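Local coordinates for probable signal peptide protein (Ralstonia solanacearum, PDB 2QGU), which probably binds and carries phospholipids as a member of the MlaC family, here holding a di-palmitoyl phosphatidylethanolamine, at residues D30-V35 with V121-F126. The protein carries 13 engineered substitutions. Residues are numbered along the deposited sequence; the frame is centred on the assembly and turned at random. Where two conformers were deposited one is given.
Sequences DAQATV and VAYKPF. Engineered in segment 30-35: Ala-33 (natural residue Thr). Engineered in segment 121-126: Ala-122 (natural residue Ser).
Gln-32 reaches out from the first turn of helix 31-47 and lodges its amide between Tyr-123 and Phe-126. CG stands anti to the backbone N (chi1 -170°), and a bend at chi2 follows before the amide that meets 123-126. NE2 donates to Lys-124 O at 3.0 Å, nearly in line with the carbonyl, and the same nitrogen lies 3.4 Å from Tyr-123 CB. The other end of the amide, OE1, sits 3.4 Å from Phe-126 CB and meets the Phe-126 ring at its edge, near the ring plane; the amide plane of Gln-32 and the ring plane of Phe-126 stand almost perpendicular, at 87°. A water hydrogen-bonds to Gln-32 OE1 and Pro-125 O, so the backbone after strand 120-123 holds NE2 directly and OE1 through a water. Apolar contacts flank this polar centre. One turn on, Val-35 CG1 packs 3.9 Å from Tyr-123 CE1, while Ala-31 CB lies 4.2 Å from Phe-126 CE1. Asp-30 caps the helix, its OD1 accepting from Ala-33 N at 2.9 Å, and Asp-30 O takes both N and OG1 of Thr-34 from opposite faces of its plane. Val-35 also touches Tyr-152, Val-154 and Val-163, and its side chain lies about 6 Å from the bound phosphatidylethanolamine. The N-terminal helix thus lies against the antiparallel sheet and is fastened at its start to the end of outermost strand 120-123, a helix-on-sheet packing consistent with the NTF2-like fold of MlaC proteins.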
ATOM      1  N   ASP A  30      -2.747 -18.469   7.135  1.00 14.62           N
ATOM      2  CA  ASP A  30      -1.345 -18.250   6.773  1.00 13.10           C
ATOM      3  C   ASP A  30      -1.190 -16.983   5.918  1.00 11.89           C
ATOM      4  O   ASP A  30      -2.157 -16.238   5.736  1.00 10.88           O
ATOM      5  CB  ASP A  30      -0.726 -19.498   6.114  1.00 13.32           C
ATOM      6  CG  ASP A  30      -1.427 -19.921   4.826  1.00 14.22           C
ATOM      7  OD1 ASP A  30      -2.166 -19.115   4.219  1.00 13.54           O
ATOM      8  OD2 ASP A  30      -1.222 -21.086   4.405  1.00 16.53           O
ATOM      9  N   ALA A  31       0.010 -16.726   5.408  1.00 10.39           N
ATOM     10  CA  ALA A  31       0.258 -15.486   4.669  1.00  9.42           C
ATOM     11  C   ALA A  31      -0.631 -15.355   3.438  1.00  9.37           C
ATOM     12  O   ALA A  31      -1.250 -14.307   3.227  1.00  8.63           O
ATOM     13  CB  ALA A  31       1.720 -15.374   4.282  1.00  8.79           C
ATOM     14  N   GLN A  32      -0.705 -16.417   2.640  1.00  9.03           N
ATOM     15  CA  GLN A  32      -1.467 -16.366   1.393  1.00  9.56           C
ATOM     16  C   GLN A  32      -2.965 -16.253   1.661  1.00  9.95           C
ATOM     17  O   GLN A  32      -3.669 -15.528   0.954  1.00  9.67           O
ATOM     18  CB  GLN A  32      -1.130 -17.562   0.492  1.00  9.73           C
ATOM     19  CG  GLN A  32      -1.695 -17.458  -0.935  1.00 10.53           C
ATOM     20  CD  GLN A  32      -0.689 -17.869  -2.019  1.00 13.42           C
ATOM     21  OE1 GLN A  32       0.470 -17.446  -2.005  1.00 13.73           O
ATOM     22  NE2 GLN A  32      -1.139 -18.686  -2.968  1.00 14.31           N
ATOM     23  N   ALA A  33      -3.443 -16.939   2.699  1.00 10.36           N
ATOM     24  CA  ALA A  33      -4.862 -16.876   3.072  1.00 10.84           C
ATOM     25  C   ALA A  33      -5.251 -15.468   3.509  1.00 10.94           C
ATOM     26  O   ALA A  33      -6.316 -14.967   3.144  1.00 11.61           O
ATOM     27  CB  ALA A  33      -5.178 -17.885   4.176  1.00 11.28           C
ATOM     28  N   THR A  34      -4.371 -14.831   4.275  1.00 10.89           N
ATOM     29  CA  THR A  34      -4.575 -13.467   4.751  1.00 10.89           C
ATOM     30  C   THR A  34      -4.687 -12.488   3.582  1.00 10.22           C
ATOM     31  O   THR A  34      -5.608 -11.662   3.528  1.00 10.38           O
ATOM     32  CB  THR A  34      -3.448 -13.037   5.706  1.00 11.34           C
ATOM     33  OG1 THR A  34      -3.438 -13.910   6.841  1.00 13.15           O
ATOM     34  CG2 THR A  34      -3.650 -11.603   6.189  1.00 11.63           C
ATOM     35  N   VAL A  35      -3.755 -12.587   2.639  1.00  9.56           N
ATOM     36  CA  VAL A  35      -3.779 -11.725   1.462  1.00  9.15           C
ATOM     37  C   VAL A  35      -5.052 -11.972   0.651  1.00  9.68           C
ATOM     38  O   VAL A  35      -5.761 -11.023   0.302  1.00  9.32           O
ATOM     39  CB  VAL A  35      -2.526 -11.921   0.578  1.00  8.91           C
ATOM     40  CG1 VAL A  35      -2.670 -11.165  -0.732  1.00  8.53           C
ATOM     41  CG2 VAL A  35      -1.276 -11.459   1.321  1.00  8.40           C
ATOM     42  N   VAL A 121      -9.044 -12.546  -9.180  0.50  9.95           N
ATOM     43  CA  VAL A 121      -7.623 -12.732  -8.886  0.50  9.99           C
ATOM     44  C   VAL A 121      -7.276 -14.205  -8.691  0.50  9.76           C
ATOM     45  O   VAL A 121      -8.002 -14.945  -8.016  0.50 10.05           O
ATOM     46  CB  VAL A 121      -7.174 -11.865  -7.670  0.50 10.19           C
ATOM     47  CG1 VAL A 121      -8.055 -12.122  -6.455  0.50 10.46           C
ATOM     48  CG2 VAL A 121      -5.703 -12.079  -7.340  0.50 10.36           C
ATOM     49  N   ALA A 122      -6.173 -14.617  -9.311  1.00  9.60           N
ATOM     50  CA  ALA A 122      -5.649 -15.964  -9.179  1.00  9.37           C
ATOM     51  C   ALA A 122      -4.315 -15.862  -8.458  1.00  9.13           C
ATOM     52  O   ALA A 122      -3.524 -14.947  -8.725  1.00  9.20           O
ATOM     53  CB  ALA A 122      -5.466 -16.590 -10.541  1.00  9.90           C
ATOM     54  N   TYR A 123      -4.080 -16.786  -7.534  1.00  8.96           N
ATOM     55  CA  TYR A 123      -2.830 -16.826  -6.786  1.00  8.81           C
ATOM     56  C   TYR A 123      -1.868 -17.848  -7.360  1.00  8.79           C
ATOM     57  O   TYR A 123      -2.260 -18.959  -7.738  1.00  9.58           O
ATOM     58  CB  TYR A 123      -3.090 -17.024  -5.276  1.00  8.93           C
ATOM     59  CG  TYR A 123      -3.720 -15.775  -4.724  1.00  9.09           C
ATOM     60  CD1 TYR A 123      -2.937 -14.753  -4.194  1.00  8.96           C
ATOM     61  CD2 TYR A 123      -5.094 -15.566  -4.834  1.00  9.24           C
ATOM     62  CE1 TYR A 123      -3.505 -13.569  -3.743  1.00  9.82           C
ATOM     63  CE2 TYR A 123      -5.672 -14.379  -4.397  1.00  9.36           C
ATOM     64  CZ  TYR A 123      -4.874 -13.389  -3.854  1.00  9.64           C
ATOM     65  OH  TYR A 123      -5.461 -12.215  -3.432  1.00 11.38           O
ATOM     66  N   LYS A 124      -0.609 -17.439  -7.455  1.00  8.36           N
ATOM     67  CA  LYS A 124       0.462 -18.334  -7.856  1.00  8.07           C
ATOM     68  C   LYS A 124       0.852 -19.188  -6.639  1.00  7.88           C
ATOM     69  O   LYS A 124       0.467 -18.873  -5.506  1.00  7.64           O
ATOM     70  CB  LYS A 124       1.646 -17.523  -8.393  1.00  8.43           C
ATOM     71  CG  LYS A 124       1.323 -16.780  -9.695  1.00  8.80           C
ATOM     72  CD  LYS A 124       2.478 -15.897 -10.119  1.00  9.84           C
ATOM     73  CE  LYS A 124       2.135 -15.184 -11.417  1.00 11.98           C
ATOM     74  NZ  LYS A 124       3.259 -14.307 -11.850  1.00 13.22           N
ATOM     75  N   PRO A 125       1.599 -20.283  -6.863  1.00  7.69           N
ATOM     76  CA  PRO A 125       1.978 -21.116  -5.721  1.00  7.54           C
ATOM     77  C   PRO A 125       2.693 -20.314  -4.640  1.00  7.15           C
ATOM     78  O   PRO A 125       3.513 -19.440  -4.945  1.00  7.75           O
ATOM     79  CB  PRO A 125       2.949 -22.129  -6.337  1.00  7.60           C
ATOM     80  CG  PRO A 125       2.526 -22.219  -7.772  1.00  8.18           C
ATOM     81  CD  PRO A 125       2.123 -20.826  -8.134  1.00  7.82           C
ATOM     82  N   PHE A 126       2.372 -20.614  -3.387  1.00  7.33           N
ATOM     83  CA  PHE A 126       3.117 -20.064  -2.267  1.00  7.04           C
ATOM     84  C   PHE A 126       4.378 -20.891  -2.093  1.00  7.15           C
ATOM     85  O   PHE A 126       4.312 -22.110  -1.906  1.00  7.29           O
ATOM     86  CB  PHE A 126       2.286 -20.072  -0.990  1.00  7.08           C
ATOM     87  CG  PHE A 126       2.986 -19.453   0.177  1.00  7.12           C
ATOM     88  CD1 PHE A 126       3.195 -18.079   0.225  1.00  7.71           C
ATOM     89  CD2 PHE A 126       3.474 -20.244   1.211  1.00  7.68           C
ATOM     90  CE1 PHE A 126       3.854 -17.495   1.297  1.00  7.67           C
ATOM     91  CE2 PHE A 126       4.134 -19.666   2.294  1.00  8.60           C
ATOM     92  CZ  PHE A 126       4.324 -18.292   2.332  1.00  7.59           C
TER
HETATM   93  O   HOH W   1       2.466 -16.882  -3.720  1.00  8.03           O